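Local coordinates for protein eukaryotic translation initiation factor 4 gamma 5 (Trypanosoma cruzi, PDB 6OZU) that probably acts as a scaffold subunit of a cap-binding translation initiation complex, its MIF4G domain being the kind that recruits the eIF4A helicase, at residues A107-E110 / R111-N115; H155-E158 / W159-Y162; R169-D173 / Y174-H178; A203-E206 / E207-H210. All blocks are in the same frame, centred on the assembly; numbering follows the deposited sequence.

Interaction 1: A107-E110 / R111-N115; sequences AQLE and REIAN
The Arg111 side chain folds back along its own helix and lays one face of its guanidinium over the preceding turn. Ala107 O sits 3.5 Å above the guanidinium plane and Gln108 CA 3.6 Å above it, both displaced toward the rim. Arg111 CG lies beside the backbone N (chi1 -77°) and the chain bends at chi3, which turns the group back toward the start of the helix; there Arg111 NH1 meets Ala107 CB at 3.6 Å and Arg111 NH2 meets Gln108 CG at 3.6 Å. The Gln108 amide and the guanidinium cross with planes 52° apart and share no bond; Arg111 instead forms a salt bridge with Glu104, two turns earlier in the same helix. On another side of the helix Ile113 CD1 reaches Leu109 CG at 4.2 Å and Glu110 OE1 at 3.9 Å. Glu110 and Glu112 send their carboxylates to Arg125 and Arg124 of helix 118-144, and Leu109 and Ile113 pack on the same helix. Glu112 N to Gln108 O (2.8 Å) and Ile113 N to Leu109 O (2.9 Å) close the C-terminal end of helix 82-112, packed on helix 118-144, in the all-helical MIF4G domain.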
# COMPACT_ATOMS: atom_id res chain seq x y z
N ALA A 107 -0.82 -4.13 -17.03
CA ALA A 107 -1.06 -5.11 -18.10
C ALA A 107 -1.60 -4.45 -19.37
O ALA A 107 -1.15 -4.78 -20.46
CB ALA A 107 -2.03 -6.18 -17.63
N GLN A 108 -2.55 -3.49 -19.20
CA GLN A 108 -3.15 -2.72 -20.28
C GLN A 108 -2.08 -1.88 -20.97
O GLN A 108 -1.95 -1.98 -22.19
CB GLN A 108 -4.27 -1.84 -19.73
CG GLN A 108 -5.59 -1.98 -20.46
CD GLN A 108 -6.78 -1.44 -19.69
OE1 GLN A 108 -6.66 -0.94 -18.55
NE2 GLN A 108 -7.96 -1.54 -20.28
N LEU A 109 -1.27 -1.10 -20.20
CA LEU A 109 -0.18 -0.26 -20.72
C LEU A 109 0.74 -1.05 -21.64
O LEU A 109 0.98 -0.62 -22.77
CB LEU A 109 0.64 0.38 -19.58
CG LEU A 109 1.82 1.28 -20.01
CD1 LEU A 109 1.37 2.72 -20.23
CD2 LEU A 109 2.93 1.21 -19.00
N GLU A 110 1.24 -2.19 -21.16
CA GLU A 110 2.16 -3.04 -21.92
C GLU A 110 1.55 -3.57 -23.24
O GLU A 110 2.25 -3.60 -24.25
CB GLU A 110 2.75 -4.14 -21.02
CG GLU A 110 3.62 -3.61 -19.87
CD GLU A 110 4.71 -2.57 -20.16
OE1 GLU A 110 5.30 -2.61 -21.26
OE2 GLU A 110 4.98 -1.73 -19.26
N ARG A 111 0.23 -3.87 -23.25
CA ARG A 111 -0.48 -4.31 -24.46
C ARG A 111 -0.67 -3.13 -25.43
O ARG A 111 -0.52 -3.29 -26.63
CB ARG A 111 -1.86 -4.90 -24.09
CG ARG A 111 -1.80 -6.30 -23.51
CD ARG A 111 -3.17 -6.95 -23.33
NE ARG A 111 -4.15 -6.17 -22.56
CZ ARG A 111 -4.43 -6.36 -21.27
NH1 ARG A 111 -3.76 -7.26 -20.56
NH2 ARG A 111 -5.35 -5.61 -20.67
N GLU A 112 -1.02 -1.94 -24.88
CA GLU A 112 -1.25 -0.69 -25.59
C GLU A 112 0.02 -0.15 -26.30
O GLU A 112 -0.09 0.36 -27.41
CB GLU A 112 -1.82 0.34 -24.59
CG GLU A 112 -2.21 1.69 -25.16
CD GLU A 112 -2.90 2.63 -24.18
OE1 GLU A 112 -2.90 2.35 -22.96
OE2 GLU A 112 -3.44 3.67 -24.64
N ILE A 113 1.22 -0.28 -25.66
CA ILE A 113 2.49 0.22 -26.22
C ILE A 113 3.37 -0.88 -26.85
O ILE A 113 4.55 -0.62 -27.13
CB ILE A 113 3.29 1.07 -25.17
CG1 ILE A 113 3.78 0.21 -23.96
CG2 ILE A 113 2.49 2.31 -24.73
CD1 ILE A 113 4.74 0.82 -23.04
N ALA A 114 2.83 -2.09 -27.07
CA ALA A 114 3.58 -3.23 -27.64
C ALA A 114 4.04 -3.03 -29.10
O ALA A 114 5.11 -3.52 -29.47
CB ALA A 114 2.77 -4.50 -27.50
N ASN A 115 3.23 -2.33 -29.91
CA ASN A 115 3.50 -2.07 -31.33
C ASN A 115 3.83 -0.59 -31.61
O ASN A 115 4.02 -0.20 -32.76
CB ASN A 115 2.32 -2.55 -32.19
CG ASN A 115 1.94 -3.99 -31.95
OD1 ASN A 115 2.78 -4.91 -32.02
ND2 ASN A 115 0.67 -4.23 -31.65

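Interaction 2: H155-E158 / W159-Y162; sequences HVLE and WLLY
Glu158 O accepts the backbone N-H of Tyr162 at 2.8 Å, and the Tyr162 ring stands with its edge, in plane, toward the same oxygen, Tyr162 CD2 lying 3.6 Å from it. Val156 O is likewise engaged twice: Leu160 N bonds to it at 2.8 Å within the carbonyl plane, while the Trp159 indole spreads across it with the oxygen 3.3 Å above the ring plane, offset toward the rim. Trp159 CG lies between its backbone N and carbonyl carbon (chi1 60°), and this swings the indole back over the preceding turn. Val156 runs alongside it, pointing the same way, with Val156 CG1 meeting Trp159 CZ2 at 3.9 Å. On another side of the helix Leu157 CD2 touches Leu160 CD2 at 3.9 Å. Tyr162 OH is satisfied by Leu208 O near the end of helix 194-208. Helix 150-162 is thus packed on several sides: Val156 and Trp159 meet helix 82-112, Leu157 and Leu161 meet Phe179 of helix 173-186, and Leu157 also enters the side chains of helix 194-208.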
# COMPACT_ATOMS: atom_id res chain seq x y z
N HIS A 155 1.42 -10.72 -3.66
CA HIS A 155 0.79 -10.77 -4.99
C HIS A 155 1.16 -9.56 -5.84
O HIS A 155 1.36 -9.72 -7.04
CB HIS A 155 -0.75 -10.92 -4.92
CG HIS A 155 -1.42 -11.21 -6.24
ND1 HIS A 155 -1.95 -12.46 -6.53
CD2 HIS A 155 -1.68 -10.39 -7.29
CE1 HIS A 155 -2.47 -12.37 -7.74
NE2 HIS A 155 -2.32 -11.14 -8.24
N VAL A 156 1.26 -8.36 -5.24
CA VAL A 156 1.63 -7.15 -5.97
C VAL A 156 3.09 -7.26 -6.45
O VAL A 156 3.36 -7.00 -7.63
CB VAL A 156 1.40 -5.84 -5.17
CG1 VAL A 156 2.13 -4.65 -5.80
CG2 VAL A 156 -0.08 -5.54 -5.00
N LEU A 157 4.01 -7.65 -5.52
CA LEU A 157 5.44 -7.84 -5.78
C LEU A 157 5.72 -8.93 -6.82
O LEU A 157 6.67 -8.82 -7.58
CB LEU A 157 6.22 -8.11 -4.48
CG LEU A 157 6.29 -6.95 -3.48
CD1 LEU A 157 7.04 -7.33 -2.25
CD2 LEU A 157 6.92 -5.74 -4.10
N GLU A 158 4.85 -9.95 -6.90
CA GLU A 158 4.91 -11.00 -7.91
C GLU A 158 4.82 -10.39 -9.31
O GLU A 158 5.74 -10.59 -10.08
CB GLU A 158 3.80 -12.03 -7.71
CG GLU A 158 4.08 -13.06 -6.64
CD GLU A 158 3.16 -14.26 -6.72
OE1 GLU A 158 3.11 -14.89 -7.80
OE2 GLU A 158 2.48 -14.56 -5.71
N TRP A 159 3.76 -9.60 -9.62
CA TRP A 159 3.63 -8.98 -10.94
C TRP A 159 4.56 -7.79 -11.12
O TRP A 159 5.04 -7.55 -12.23
CB TRP A 159 2.18 -8.63 -11.32
CG TRP A 159 1.47 -7.66 -10.42
CD1 TRP A 159 0.50 -7.97 -9.50
CD2 TRP A 159 1.53 -6.22 -10.48
NE1 TRP A 159 -0.03 -6.81 -8.96
CE2 TRP A 159 0.61 -5.72 -9.53
CE3 TRP A 159 2.24 -5.30 -11.28
CZ2 TRP A 159 0.43 -4.34 -9.31
CZ3 TRP A 159 2.07 -3.94 -11.05
CH2 TRP A 159 1.17 -3.48 -10.09
N LEU A 160 4.87 -7.07 -10.04
CA LEU A 160 5.78 -5.92 -10.07
C LEU A 160 7.19 -6.34 -10.47
O LEU A 160 7.83 -5.64 -11.26
CB LEU A 160 5.77 -5.23 -8.71
CG LEU A 160 6.28 -3.79 -8.63
CD1 LEU A 160 5.26 -2.81 -9.22
CD2 LEU A 160 6.58 -3.42 -7.20
N LEU A 161 7.67 -7.51 -9.95
CA LEU A 161 9.01 -8.03 -10.23
C LEU A 161 9.07 -9.05 -11.35
O LEU A 161 9.99 -9.00 -12.16
CB LEU A 161 9.64 -8.63 -8.96
CG LEU A 161 9.85 -7.71 -7.73
CD1 LEU A 161 10.25 -8.55 -6.52
CD2 LEU A 161 10.92 -6.62 -8.00
N TYR A 162 8.13 -10.01 -11.37
CA TYR A 162 8.10 -11.08 -12.38
C TYR A 162 7.23 -10.78 -13.60
O TYR A 162 7.23 -11.58 -14.53
CB TYR A 162 7.69 -12.43 -11.76
CG TYR A 162 8.66 -12.98 -10.73
CD1 TYR A 162 9.81 -13.65 -11.13
CD2 TYR A 162 8.38 -12.91 -9.37
CE1 TYR A 162 10.68 -14.21 -10.19
CE2 TYR A 162 9.25 -13.45 -8.42
CZ TYR A 162 10.40 -14.11 -8.84
OH TYR A 162 11.27 -14.63 -7.93

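Interaction 3: R169-D173 / Y174-H178; sequences RFPAD and YELIH. With SO4 (sulfate ion), chain E; SO4 (sulfate ion), chain D.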
# COMPACT_ATOMS: atom_id res chain seq x y z
N ARG A 169 12.57 -12.40 -16.35
CA ARG A 169 13.81 -12.86 -15.73
C ARG A 169 14.20 -11.87 -14.62
O ARG A 169 14.61 -12.28 -13.54
CB ARG A 169 14.94 -12.97 -16.77
CG ARG A 169 14.79 -14.16 -17.71
CD ARG A 169 15.97 -14.31 -18.65
NE ARG A 169 15.94 -15.58 -19.37
CZ ARG A 169 16.51 -16.71 -18.96
NH1 ARG A 169 16.42 -17.82 -19.69
NH2 ARG A 169 17.19 -16.74 -17.81
N PHE A 170 13.98 -10.57 -14.87
CA PHE A 170 14.29 -9.45 -13.99
C PHE A 170 13.27 -8.32 -14.20
O PHE A 170 12.82 -8.14 -15.33
CB PHE A 170 15.72 -8.96 -14.29
CG PHE A 170 16.34 -8.10 -13.22
CD1 PHE A 170 16.66 -8.64 -11.97
CD2 PHE A 170 16.63 -6.77 -13.45
CE1 PHE A 170 17.23 -7.84 -10.98
CE2 PHE A 170 17.22 -5.98 -12.46
CZ PHE A 170 17.52 -6.52 -11.23
N PRO A 171 12.88 -7.55 -13.14
CA PRO A 171 11.89 -6.47 -13.34
C PRO A 171 12.28 -5.35 -14.29
O PRO A 171 13.46 -5.06 -14.49
CB PRO A 171 11.64 -5.93 -11.93
CG PRO A 171 12.80 -6.36 -11.14
CD PRO A 171 13.29 -7.63 -11.72
N ALA A 172 11.26 -4.69 -14.85
CA ALA A 172 11.39 -3.55 -15.75
C ALA A 172 11.91 -2.38 -14.93
O ALA A 172 11.81 -2.40 -13.70
CB ALA A 172 10.04 -3.23 -16.35
N ASP A 173 12.45 -1.35 -15.61
CA ASP A 173 13.06 -0.19 -14.97
C ASP A 173 12.15 0.58 -14.00
O ASP A 173 12.56 0.78 -12.85
CB ASP A 173 13.66 0.75 -16.03
CG ASP A 173 14.80 0.12 -16.82
OD1 ASP A 173 15.72 -0.46 -16.18
OD2 ASP A 173 14.77 0.20 -18.07
N TYR A 174 10.93 1.00 -14.44
CA TYR A 174 10.03 1.76 -13.55
C TYR A 174 9.51 0.90 -12.40
O TYR A 174 9.31 1.40 -11.30
CB TYR A 174 8.90 2.49 -14.30
CG TYR A 174 9.41 3.59 -15.21
CD1 TYR A 174 9.72 4.86 -14.71
CD2 TYR A 174 9.59 3.37 -16.57
CE1 TYR A 174 10.21 5.87 -15.54
CE2 TYR A 174 10.06 4.38 -17.42
CZ TYR A 174 10.37 5.63 -16.90
OH TYR A 174 10.84 6.60 -17.74
N GLU A 175 9.41 -0.42 -12.63
CA GLU A 175 9.00 -1.40 -11.62
C GLU A 175 10.02 -1.53 -10.51
O GLU A 175 9.63 -1.57 -9.35
CB GLU A 175 8.73 -2.75 -12.28
CG GLU A 175 7.29 -2.90 -12.73
CD GLU A 175 6.80 -1.86 -13.71
OE1 GLU A 175 5.88 -1.10 -13.33
OE2 GLU A 175 7.35 -1.78 -14.83
N LEU A 176 11.34 -1.54 -10.87
CA LEU A 176 12.42 -1.57 -9.90
C LEU A 176 12.37 -0.35 -8.99
O LEU A 176 12.63 -0.50 -7.79
CB LEU A 176 13.77 -1.61 -10.62
CG LEU A 176 14.34 -2.97 -10.92
CD1 LEU A 176 15.36 -2.89 -12.05
CD2 LEU A 176 14.97 -3.56 -9.70
N ILE A 177 12.05 0.86 -9.55
CA ILE A 177 11.95 2.12 -8.79
C ILE A 177 10.79 2.06 -7.79
O ILE A 177 10.99 2.39 -6.63
CB ILE A 177 11.94 3.39 -9.68
CG1 ILE A 177 13.07 3.33 -10.73
CG2 ILE A 177 12.06 4.66 -8.82
CD1 ILE A 177 12.90 4.22 -11.93
N HIS A 178 9.60 1.56 -8.21
CA HIS A 178 8.44 1.38 -7.29
C HIS A 178 8.82 0.47 -6.11
O HIS A 178 8.49 0.79 -4.97
CB HIS A 178 7.19 0.85 -8.02
CG HIS A 178 6.67 1.74 -9.12
ND1 HIS A 178 6.66 3.12 -9.00
CD2 HIS A 178 6.17 1.41 -10.33
CE1 HIS A 178 6.14 3.57 -10.13
NE2 HIS A 178 5.85 2.58 -10.97
S SO4 E . 14.45 -9.66 -19.05
O1 SO4 E . 13.71 -9.33 -20.27
O2 SO4 E . 13.48 -10.05 -18.03
O3 SO4 E . 15.40 -10.75 -19.32
O4 SO4 E . 15.23 -8.50 -18.60
S SO4 D . 19.61 -14.02 -15.86
O1 SO4 D . 18.65 -13.75 -16.93
O2 SO4 D . 19.61 -15.45 -15.50
O3 SO4 D . 19.25 -13.19 -14.70
O4 SO4 D . 20.94 -13.67 -16.34
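An extended loop turns into a helix at Ala172, the N-cap residue of helix 173-186: Pro171 and Ala172 keep extended backbone angles (psi 156° and 162°), and helical values begin at Asp173. The first helical bond runs from Leu176 N to Ala172 O at 3.0 Å, nearly straight on to the carbonyl; Ile177 N to Asp173 O follows as a weak one. This helix start belongs to the all-helical fold of the MIF4G domain. Leu176 carries the apolar contact with the loop, its side chain crossing those of Phe170 and Pro171 at about right angles. Leu176 CD1 meets Phe170 CE2 at 3.6 Å, and Leu176 CG lies 3.7 Å from Pro171 CG; Pro171 CD in turn sits over one face of the Phe170 ring. Leu176 and Pro171 also touch helix 215-235, at Leu220 and Met217. Glu175 bends at chi2, with OE2 standing 3.4 Å from Ala172 CB. Two sulfates, probably from the crystallisation liquor, lie beside Arg169; Arg215 and Arg216 also hydrogen-bond to sulfate, consistent with an anion-attracting surface. Arg169 NH2 bonds weakly to the chain D ion. To the chain E sulfate the backbone contributes two bonds, its O2 accepting Arg169 N at 3.0 Å and Phe170 N at 3.2 Å.

Interaction 4: A203-E206 / E207-H210; sequences AVLE and ELMH
This is a helix C-terminus closed partly by a side chain, near the end of helix 194-208 where the chain leaves toward helix 215-235. Glu206 O is the shared acceptor. His210 folds its imidazole back along the chain and donates ND1-H to that oxygen at 3.0 Å, a bent bond of 137° in which the oxygen lies 28° out of the ring plane. With CG beside the backbone N (chi1 -64°), the His210 ring reaches back to the carbonyl from four residues on, supplying the donor that its own backbone does not: His210 N turns instead to Glu207 O at 2.9 Å. The ring bond requires the proton on ND1, and Glu206 OE2, 5.2 Å from His210 ND1, might favour a positive imidazole without touching it. Upstream the helix is regular: Glu207 N bonds to Ala203 O at 3.1 Å and Leu208 N to Val204 O at 3.2 Å. Met209 N then divides weakly between Leu205 O and Glu206 O, a shift from i+4 toward i+3 bonding as the helix ends. On the buried side Leu205 CD2 and Leu208 CD1 meet at 4.0 Å. The segment lies between two helices: Leu205, Glu206 and Met209 face helix 215-235, through Thr224, Val225 and Leu221, while Val204 and Leu208 pack against Leu157 of helix 150-162.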
# COMPACT_ATOMS: atom_id res chain seq x y z
N ALA A 203 9.97 -11.64 5.16
CA ALA A 203 9.30 -12.92 4.92
C ALA A 203 8.69 -12.99 3.51
O ALA A 203 8.77 -14.04 2.87
CB ALA A 203 8.21 -13.14 5.96
N VAL A 204 8.09 -11.88 3.03
CA VAL A 204 7.49 -11.71 1.70
C VAL A 204 8.57 -11.87 0.63
O VAL A 204 8.37 -12.61 -0.34
CB VAL A 204 6.72 -10.36 1.60
CG1 VAL A 204 6.38 -9.99 0.15
CG2 VAL A 204 5.46 -10.41 2.43
N LEU A 205 9.73 -11.23 0.84
CA LEU A 205 10.86 -11.32 -0.07
C LEU A 205 11.46 -12.70 -0.10
O LEU A 205 11.94 -13.10 -1.15
CB LEU A 205 11.93 -10.24 0.18
CG LEU A 205 11.47 -8.78 0.22
CD1 LEU A 205 12.64 -7.88 0.46
CD2 LEU A 205 10.73 -8.37 -1.05
N GLU A 206 11.40 -13.44 1.02
CA GLU A 206 11.89 -14.82 1.12
C GLU A 206 10.98 -15.76 0.32
O GLU A 206 11.48 -16.71 -0.27
CB GLU A 206 12.02 -15.30 2.57
CG GLU A 206 13.23 -14.76 3.32
CD GLU A 206 14.59 -15.34 2.97
OE1 GLU A 206 15.55 -14.55 2.87
OE2 GLU A 206 14.71 -16.58 2.81
N GLU A 207 9.65 -15.48 0.29
CA GLU A 207 8.68 -16.24 -0.49
C GLU A 207 8.90 -16.09 -1.99
O GLU A 207 8.89 -17.09 -2.70
CB GLU A 207 7.25 -15.84 -0.13
CG GLU A 207 6.71 -16.64 1.02
CD GLU A 207 5.28 -16.33 1.40
OE1 GLU A 207 4.38 -17.15 1.10
OE2 GLU A 207 5.06 -15.26 2.02
N LEU A 208 9.14 -14.86 -2.46
CA LEU A 208 9.44 -14.58 -3.87
C LEU A 208 10.71 -15.34 -4.32
O LEU A 208 10.85 -15.68 -5.49
CB LEU A 208 9.62 -13.07 -4.10
CG LEU A 208 8.40 -12.19 -3.86
CD1 LEU A 208 8.83 -10.78 -3.57
CD2 LEU A 208 7.44 -12.25 -5.02
N MET A 209 11.61 -15.62 -3.38
CA MET A 209 12.84 -16.36 -3.62
C MET A 209 12.60 -17.82 -3.92
O MET A 209 13.50 -18.50 -4.43
CB MET A 209 13.71 -16.26 -2.39
CG MET A 209 14.50 -15.05 -2.39
SD MET A 209 15.95 -15.46 -1.55
CE MET A 209 16.61 -16.76 -2.67
N HIS A 210 11.42 -18.33 -3.54
CA HIS A 210 11.04 -19.71 -3.79
C HIS A 210 9.97 -19.73 -4.88
O HIS A 210 8.97 -20.44 -4.79
CB HIS A 210 10.67 -20.42 -2.48
CG HIS A 210 11.84 -20.53 -1.54
ND1 HIS A 210 12.02 -19.63 -0.49
CD2 HIS A 210 12.90 -21.37 -1.56
CE1 HIS A 210 13.15 -19.98 0.11
NE2 HIS A 210 13.72 -21.02 -0.50

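In the fold
Interaction 2 is the most buried of the four and touches two others: Leu160 O and Leu161 O rest on Glu175 and Pro171 of interaction 3, and its other side meets interaction 4. Interaction 1 touches none of them; its centre lies about 24 Å from that of the chain, and it is held to helix 118-144 by salt bridges as well as apolar packing. Chemistry follows place: carboxylates and an arginine at 107-115, paired with charges largely outside it, an indole and leucines at 155-162, a proline-phenylalanine-leucine cluster beside sulfates at 169-178, and an imidazole-to-carbonyl bond at 203-210. Interactions 1, 2 and 4 lie at or near helix C-terminal ends, whereas interaction 3 is a helix start.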